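Adhesion and penetration protein autotransporter (Haemophilus influenzae, PDB 3SYJ) promotes adherence to and invasion of host cells and bacterial aggregation as a self-associating autotransporter, and is probably a serine protease. Local coordinates at residues 57-62 with 72-77; 99-104 with 115-120. All coordinates share one frame; numbering follows the deposited sequence.

Contact 1. Residues 57-62 with 72-77; sequences NGVAAL and AHNVGY
Val-59 and Asn-74 face each other with their CA atoms 8.2 Å apart, so the two backbones stay well separated and side chains make the contact. The main meeting is between Val-59 and Tyr-77. Val-59 CG2 sits over one face of the Tyr-77 ring, offset toward the rim at CE1 and CD1. It lies 4.2 Å from the ring centroid and 18° off the ring normal, a CH-pi contact. Val-59 CG1 is turned anti to the carbonyl carbon (chi1 -55°), a rotamer that sets CG2, not CG1, against the ring. Val-59 CB also lies 3.9 Å from Asn-74 ND2. That amide nitrogen finds its polar partners elsewhere, in Ser-218 O and Ser-70 OG. Ser-218 is the active-site serine by similarity, so Asn-74 ties this loop to the probable catalytic site. At the end of the tyrosine, Ala-60 CB comes within 4.4 Å of Tyr-77 OH. The hydroxyl itself is hydrogen-bonded to His-117 NE2. Asn-57 ND2 approaches the ring obliquely. Its other amide atom, Asn-57 OD1, accepts from Val-59 N at 3.0 Å in an Asx turn, and the bond is nearly straight at 172°. OD1 is also hydrogen-bonded to Ser-55 OG. Asn-74 is the centre of an inverse gamma turn next to His-73. The 57-62 segment leads into strand 61-64, the antiparallel partner of strand 67-69. Ile-68 of strand 67-69 touches both Ala-60 and Tyr-77, while residues 72-77 form the loop between that strand and strand 79-80.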
loop_
_atom_site.group_PDB
_atom_site.type_symbol
_atom_site.label_atom_id
_atom_site.label_comp_id
_atom_site.label_asym_id
_atom_site.label_seq_id
_atom_site.Cartn_x
_atom_site.Cartn_y
_atom_site.Cartn_z
ATOM N N ASN A 57 -23.547 -13.569 -58.508
ATOM C CA ASN A 57 -23.558 -13.129 -59.903
ATOM C C ASN A 57 -24.557 -12.009 -60.165
ATOM O O ASN A 57 -24.723 -11.575 -61.299
ATOM C CB ASN A 57 -23.812 -14.301 -60.852
ATOM C CG ASN A 57 -25.181 -14.902 -60.676
ATOM O OD1 ASN A 57 -26.099 -14.251 -60.176
ATOM N ND2 ASN A 57 -25.333 -16.155 -61.086
ATOM N N GLY A 58 -25.225 -11.554 -59.109
ATOM C CA GLY A 58 -26.073 -10.384 -59.187
ATOM C C GLY A 58 -27.411 -10.539 -59.886
ATOM O O GLY A 58 -28.196 -9.594 -59.918
ATOM N N VAL A 59 -27.702 -11.706 -60.446
ATOM C CA VAL A 59 -28.936 -11.813 -61.223
ATOM C C VAL A 59 -30.131 -12.354 -60.435
ATOM O O VAL A 59 -31.230 -12.468 -60.984
ATOM C CB VAL A 59 -28.754 -12.635 -62.516
ATOM C CG1 VAL A 59 -27.621 -12.064 -63.357
ATOM C CG2 VAL A 59 -28.501 -14.089 -62.189
ATOM N N ALA A 60 -29.940 -12.677 -59.157
ATOM C CA ALA A 60 -31.049 -13.244 -58.374
ATOM C C ALA A 60 -31.001 -12.947 -56.882
ATOM O O ALA A 60 -29.952 -12.606 -56.326
ATOM C CB ALA A 60 -31.164 -14.750 -58.608
ATOM N N ALA A 61 -32.151 -13.090 -56.235
ATOM C CA ALA A 61 -32.241 -12.837 -54.808
ATOM C C ALA A 61 -33.003 -13.958 -54.104
ATOM O O ALA A 61 -33.917 -14.559 -54.675
ATOM C CB ALA A 61 -32.894 -11.486 -54.545
ATOM N N LEU A 62 -32.607 -14.235 -52.867
ATOM C CA LEU A 62 -33.160 -15.351 -52.104
ATOM C C LEU A 62 -34.466 -14.954 -51.406
ATOM O O LEU A 62 -34.458 -14.151 -50.473
ATOM C CB LEU A 62 -32.121 -15.842 -51.087
ATOM C CG LEU A 62 -32.364 -17.171 -50.357
ATOM C CD1 LEU A 62 -32.316 -18.372 -51.305
ATOM C CD2 LEU A 62 -31.347 -17.324 -49.247
ATOM N N ALA A 72 -37.259 -14.284 -66.523
ATOM C CA ALA A 72 -37.270 -15.474 -67.370
ATOM C C ALA A 72 -36.225 -15.420 -68.479
ATOM O O ALA A 72 -35.659 -16.450 -68.853
ATOM C CB ALA A 72 -38.653 -15.693 -67.967
ATOM N N HIS A 73 -35.963 -14.229 -69.015
ATOM C CA HIS A 73 -35.061 -14.136 -70.159
ATOM C C HIS A 73 -33.611 -14.435 -69.788
ATOM O O HIS A 73 -32.765 -14.624 -70.659
ATOM C CB HIS A 73 -35.244 -12.824 -70.958
ATOM C CG HIS A 73 -34.466 -11.652 -70.439
ATOM N ND1 HIS A 73 -35.073 -10.553 -69.866
ATOM C CD2 HIS A 73 -33.139 -11.382 -70.454
ATOM C CE1 HIS A 73 -34.152 -9.668 -69.530
ATOM N NE2 HIS A 73 -32.970 -10.149 -69.870
ATOM N N ASN A 74 -33.329 -14.507 -68.493
ATOM C CA ASN A 74 -32.046 -15.031 -68.046
ATOM C C ASN A 74 -32.091 -16.540 -68.201
ATOM O O ASN A 74 -32.314 -17.271 -67.229
ATOM C CB ASN A 74 -31.772 -14.657 -66.590
ATOM C CG ASN A 74 -31.305 -13.222 -66.435
ATOM O OD1 ASN A 74 -30.733 -12.642 -67.355
ATOM N ND2 ASN A 74 -31.542 -12.645 -65.265
ATOM N N VAL A 75 -31.880 -17.001 -69.430
ATOM C CA VAL A 75 -32.159 -18.385 -69.795
ATOM C C VAL A 75 -30.952 -19.304 -69.684
ATOM O O VAL A 75 -31.068 -20.503 -69.918
ATOM C CB VAL A 75 -32.707 -18.477 -71.243
ATOM C CG1 VAL A 75 -34.021 -17.737 -71.361
ATOM C CG2 VAL A 75 -31.687 -17.931 -72.230
ATOM N N GLY A 76 -29.801 -18.752 -69.317
ATOM C CA GLY A 76 -28.567 -19.518 -69.324
ATOM C C GLY A 76 -28.042 -20.065 -68.001
ATOM O O GLY A 76 -27.473 -21.162 -67.968
ATOM N N TYR A 77 -28.206 -19.316 -66.914
ATOM C CA TYR A 77 -27.600 -19.713 -65.643
ATOM C C TYR A 77 -28.318 -20.920 -65.058
ATOM O O TYR A 77 -29.519 -21.051 -65.206
ATOM C CB TYR A 77 -27.545 -18.545 -64.647
ATOM C CG TYR A 77 -28.848 -18.193 -63.968
ATOM C CD1 TYR A 77 -28.930 -18.132 -62.578
ATOM C CD2 TYR A 77 -29.991 -17.889 -64.706
ATOM C CE1 TYR A 77 -30.117 -17.792 -61.941
ATOM C CE2 TYR A 77 -31.185 -17.546 -64.077
ATOM C CZ TYR A 77 -31.243 -17.503 -62.692
ATOM O OH TYR A 77 -32.420 -17.173 -62.045
#

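Contact 2. Residues 99-104 with 115-120; sequences VKRNNY and DYHNPR
Lys-100 and Arg-120 form an antiparallel hydrogen-bonded pair where strands 96-100 and 120-121 meet, within the S6 protease domain. Val-99 N donates to Arg-120 O at 2.8 Å, and Arg-120 N to Lys-100 O at 2.7 Å. Val-99 CG2 packs on the Arg-120 chain, 3.9 Å from CD. Beyond the pair the two chains run as loops, joined at a single bridge between Asn-103 and His-117. Asn-102 has a left-handed backbone and holds Asn-118 twice. Its ND2 donates to Asn-118 O at 2.9 Å, with the acceptor in the amide plane. Its O accepts from Asn-118 N at 3.2 Å, from above the carbonyl plane. Asn-103 and His-117 lie side by side with amide and ring nearly coplanar, 12° apart. His-117 ND1 donates to Asn-103 OD1 at 2.9 Å, bent to 141°. Pro-119 CG lies above one face of the His-117 ring, toward its rim. Tyr-104 N donates to Tyr-116 O at 2.9 Å. With ND1 held by Asn-103 and NE2 bonded to Tyr-77 OH, the His-117 ring is fixed in rotation. Since ND1 donates, a neutral ring would probably use NE2 as an acceptor from the tyrosine hydroxyl.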
loop_
_atom_site.group_PDB
_atom_site.type_symbol
_atom_site.label_atom_id
_atom_site.label_comp_id
_atom_site.label_asym_id
_atom_site.label_seq_id
_atom_site.Cartn_x
_atom_site.Cartn_y
_atom_site.Cartn_z
ATOM N N VAL A 99 -33.386 -26.523 -60.053
ATOM C CA VAL A 99 -34.005 -27.788 -60.433
ATOM C C VAL A 99 -35.327 -27.542 -61.142
ATOM O O VAL A 99 -35.894 -28.443 -61.751
ATOM C CB VAL A 99 -34.245 -28.696 -59.207
ATOM C CG1 VAL A 99 -32.930 -28.956 -58.487
ATOM C CG2 VAL A 99 -35.255 -28.068 -58.256
ATOM N N LYS A 100 -35.815 -26.313 -61.057
ATOM C CA LYS A 100 -37.060 -25.931 -61.702
ATOM C C LYS A 100 -37.082 -24.412 -61.809
ATOM O O LYS A 100 -36.931 -23.719 -60.802
ATOM C CB LYS A 100 -38.241 -26.436 -60.881
ATOM C CG LYS A 100 -39.595 -26.120 -61.468
ATOM C CD LYS A 100 -39.781 -26.821 -62.797
ATOM C CE LYS A 100 -41.232 -26.766 -63.226
ATOM N NZ LYS A 100 -41.405 -27.123 -64.655
ATOM N N ARG A 101 -37.258 -23.900 -63.028
ATOM C CA ARG A 101 -37.168 -22.461 -63.293
ATOM C C ARG A 101 -38.429 -21.705 -62.903
ATOM O O ARG A 101 -38.365 -20.544 -62.506
ATOM C CB ARG A 101 -36.863 -22.201 -64.771
ATOM C CG ARG A 101 -35.648 -22.944 -65.285
ATOM C CD ARG A 101 -34.992 -22.214 -66.441
ATOM N NE ARG A 101 -33.547 -22.372 -66.359
ATOM C CZ ARG A 101 -32.685 -21.375 -66.186
ATOM N NH1 ARG A 101 -33.099 -20.119 -66.110
ATOM N NH2 ARG A 101 -31.398 -21.640 -66.118
ATOM N N ASN A 102 -39.571 -22.370 -63.021
ATOM C CA ASN A 102 -40.861 -21.740 -62.785
ATOM C C ASN A 102 -40.998 -20.434 -63.559
ATOM O O ASN A 102 -41.235 -19.376 -62.981
ATOM C CB ASN A 102 -41.102 -21.521 -61.290
ATOM C CG ASN A 102 -41.204 -22.833 -60.516
ATOM O OD1 ASN A 102 -41.954 -23.729 -60.893
ATOM N ND2 ASN A 102 -40.449 -22.943 -59.433
ATOM N N ASN A 103 -40.845 -20.526 -64.876
ATOM C CA ASN A 103 -41.104 -19.400 -65.759
ATOM C C ASN A 103 -42.591 -19.059 -65.750
ATOM O O ASN A 103 -43.440 -19.910 -66.004
ATOM C CB ASN A 103 -40.623 -19.696 -67.184
ATOM C CG ASN A 103 -39.108 -19.832 -67.276
ATOM O OD1 ASN A 103 -38.368 -19.155 -66.567
ATOM N ND2 ASN A 103 -38.645 -20.708 -68.158
ATOM N N TYR A 104 -42.891 -17.808 -65.430
ATOM C CA TYR A 104 -44.256 -17.299 -65.387
ATOM C C TYR A 104 -45.013 -17.539 -66.695
ATOM O O TYR A 104 -44.467 -17.346 -67.777
ATOM C CB TYR A 104 -44.190 -15.804 -65.125
ATOM C CG TYR A 104 -45.458 -15.174 -64.634
ATOM C CD1 TYR A 104 -45.749 -15.128 -63.279
ATOM C CD2 TYR A 104 -46.345 -14.577 -65.521
ATOM C CE1 TYR A 104 -46.899 -14.525 -62.822
ATOM C CE2 TYR A 104 -47.498 -13.971 -65.074
ATOM C CZ TYR A 104 -47.770 -13.945 -63.724
ATOM O OH TYR A 104 -48.920 -13.339 -63.268
ATOM N N ASP A 115 -41.875 -12.151 -68.382
ATOM C CA ASP A 115 -40.430 -12.090 -68.172
ATOM C C ASP A 115 -40.183 -12.104 -66.662
ATOM O O ASP A 115 -39.861 -11.079 -66.049
ATOM C CB ASP A 115 -39.829 -10.840 -68.820
ATOM C CG ASP A 115 -38.321 -10.936 -69.013
ATOM O OD1 ASP A 115 -37.724 -11.991 -68.700
ATOM O OD2 ASP A 115 -37.730 -9.943 -69.486
ATOM N N TYR A 116 -40.359 -13.278 -66.066
ATOM C CA TYR A 116 -40.342 -13.417 -64.619
ATOM C C TYR A 116 -40.312 -14.891 -64.277
ATOM O O TYR A 116 -41.107 -15.662 -64.807
ATOM C CB TYR A 116 -41.608 -12.784 -64.039
ATOM C CG TYR A 116 -41.649 -12.703 -62.529
ATOM C CD1 TYR A 116 -41.571 -11.480 -61.885
ATOM C CD2 TYR A 116 -41.776 -13.850 -61.748
ATOM C CE1 TYR A 116 -41.618 -11.392 -60.507
ATOM C CE2 TYR A 116 -41.824 -13.772 -60.362
ATOM C CZ TYR A 116 -41.742 -12.538 -59.751
ATOM O OH TYR A 116 -41.786 -12.433 -58.384
ATOM N N HIS A 117 -39.393 -15.295 -63.407
ATOM C CA HIS A 117 -39.398 -16.677 -62.923
ATOM C C HIS A 117 -38.945 -16.834 -61.461
ATOM O O HIS A 117 -38.238 -15.980 -60.920
ATOM C CB HIS A 117 -38.627 -17.622 -63.866
ATOM C CG HIS A 117 -37.142 -17.422 -63.871
ATOM N ND1 HIS A 117 -36.325 -17.974 -64.834
ATOM C CD2 HIS A 117 -36.327 -16.729 -63.039
ATOM C CE1 HIS A 117 -35.069 -17.636 -64.594
ATOM N NE2 HIS A 117 -35.042 -16.880 -63.511
ATOM N N ASN A 118 -39.371 -17.932 -60.836
ATOM C CA ASN A 118 -39.084 -18.224 -59.431
ATOM C C ASN A 118 -38.390 -19.574 -59.258
ATOM O O ASN A 118 -39.006 -20.534 -58.798
ATOM C CB ASN A 118 -40.379 -18.237 -58.624
ATOM C CG ASN A 118 -40.619 -16.943 -57.882
ATOM O OD1 ASN A 118 -39.757 -16.474 -57.140
ATOM N ND2 ASN A 118 -41.801 -16.369 -58.059
ATOM N N PRO A 119 -37.104 -19.653 -59.629
ATOM C CA PRO A 119 -36.356 -20.913 -59.604
ATOM C C PRO A 119 -36.327 -21.577 -58.232
ATOM O O PRO A 119 -36.228 -20.907 -57.201
ATOM C CB PRO A 119 -34.942 -20.490 -60.008
ATOM C CG PRO A 119 -35.128 -19.244 -60.795
ATOM C CD PRO A 119 -36.304 -18.543 -60.168
ATOM N N ARG A 120 -36.423 -22.904 -58.242
ATOM C CA ARG A 120 -36.274 -23.727 -57.049
ATOM C C ARG A 120 -34.857 -24.304 -57.061
ATOM O O ARG A 120 -34.374 -24.747 -58.104
ATOM C CB ARG A 120 -37.316 -24.852 -57.071
ATOM C CG ARG A 120 -37.339 -25.761 -55.855
ATOM C CD ARG A 120 -38.253 -26.959 -56.092
ATOM N NE ARG A 120 -38.603 -27.635 -54.847
ATOM C CZ ARG A 120 -38.960 -28.916 -54.758
ATOM N NH1 ARG A 120 -39.016 -29.674 -55.845
ATOM N NH2 ARG A 120 -39.256 -29.442 -53.576
#

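Overall arrangement
Contact 1 closes before contact 2 opens along the chain, yet their centres are only about 10 Å apart. Both belong to the N-terminal protease domain, ahead of the long beta-helix of the passenger. The two segments of contact 1 flank the strands 61-64 and 67-69. Contact 2 lies on the three-stranded sheet 79-80, 96-100, 120-121. Two side-chain bonds join the contacts: His-73 ND1 to Asp-115 OD2 at 2.8 Å, and the one between Tyr-77 and His-117. His-73, Asp-115 and Ser-218 are arranged in a way consistent with a serine-protease triad. The two contacts thus bring together the loops carrying its probable histidine and aspartate.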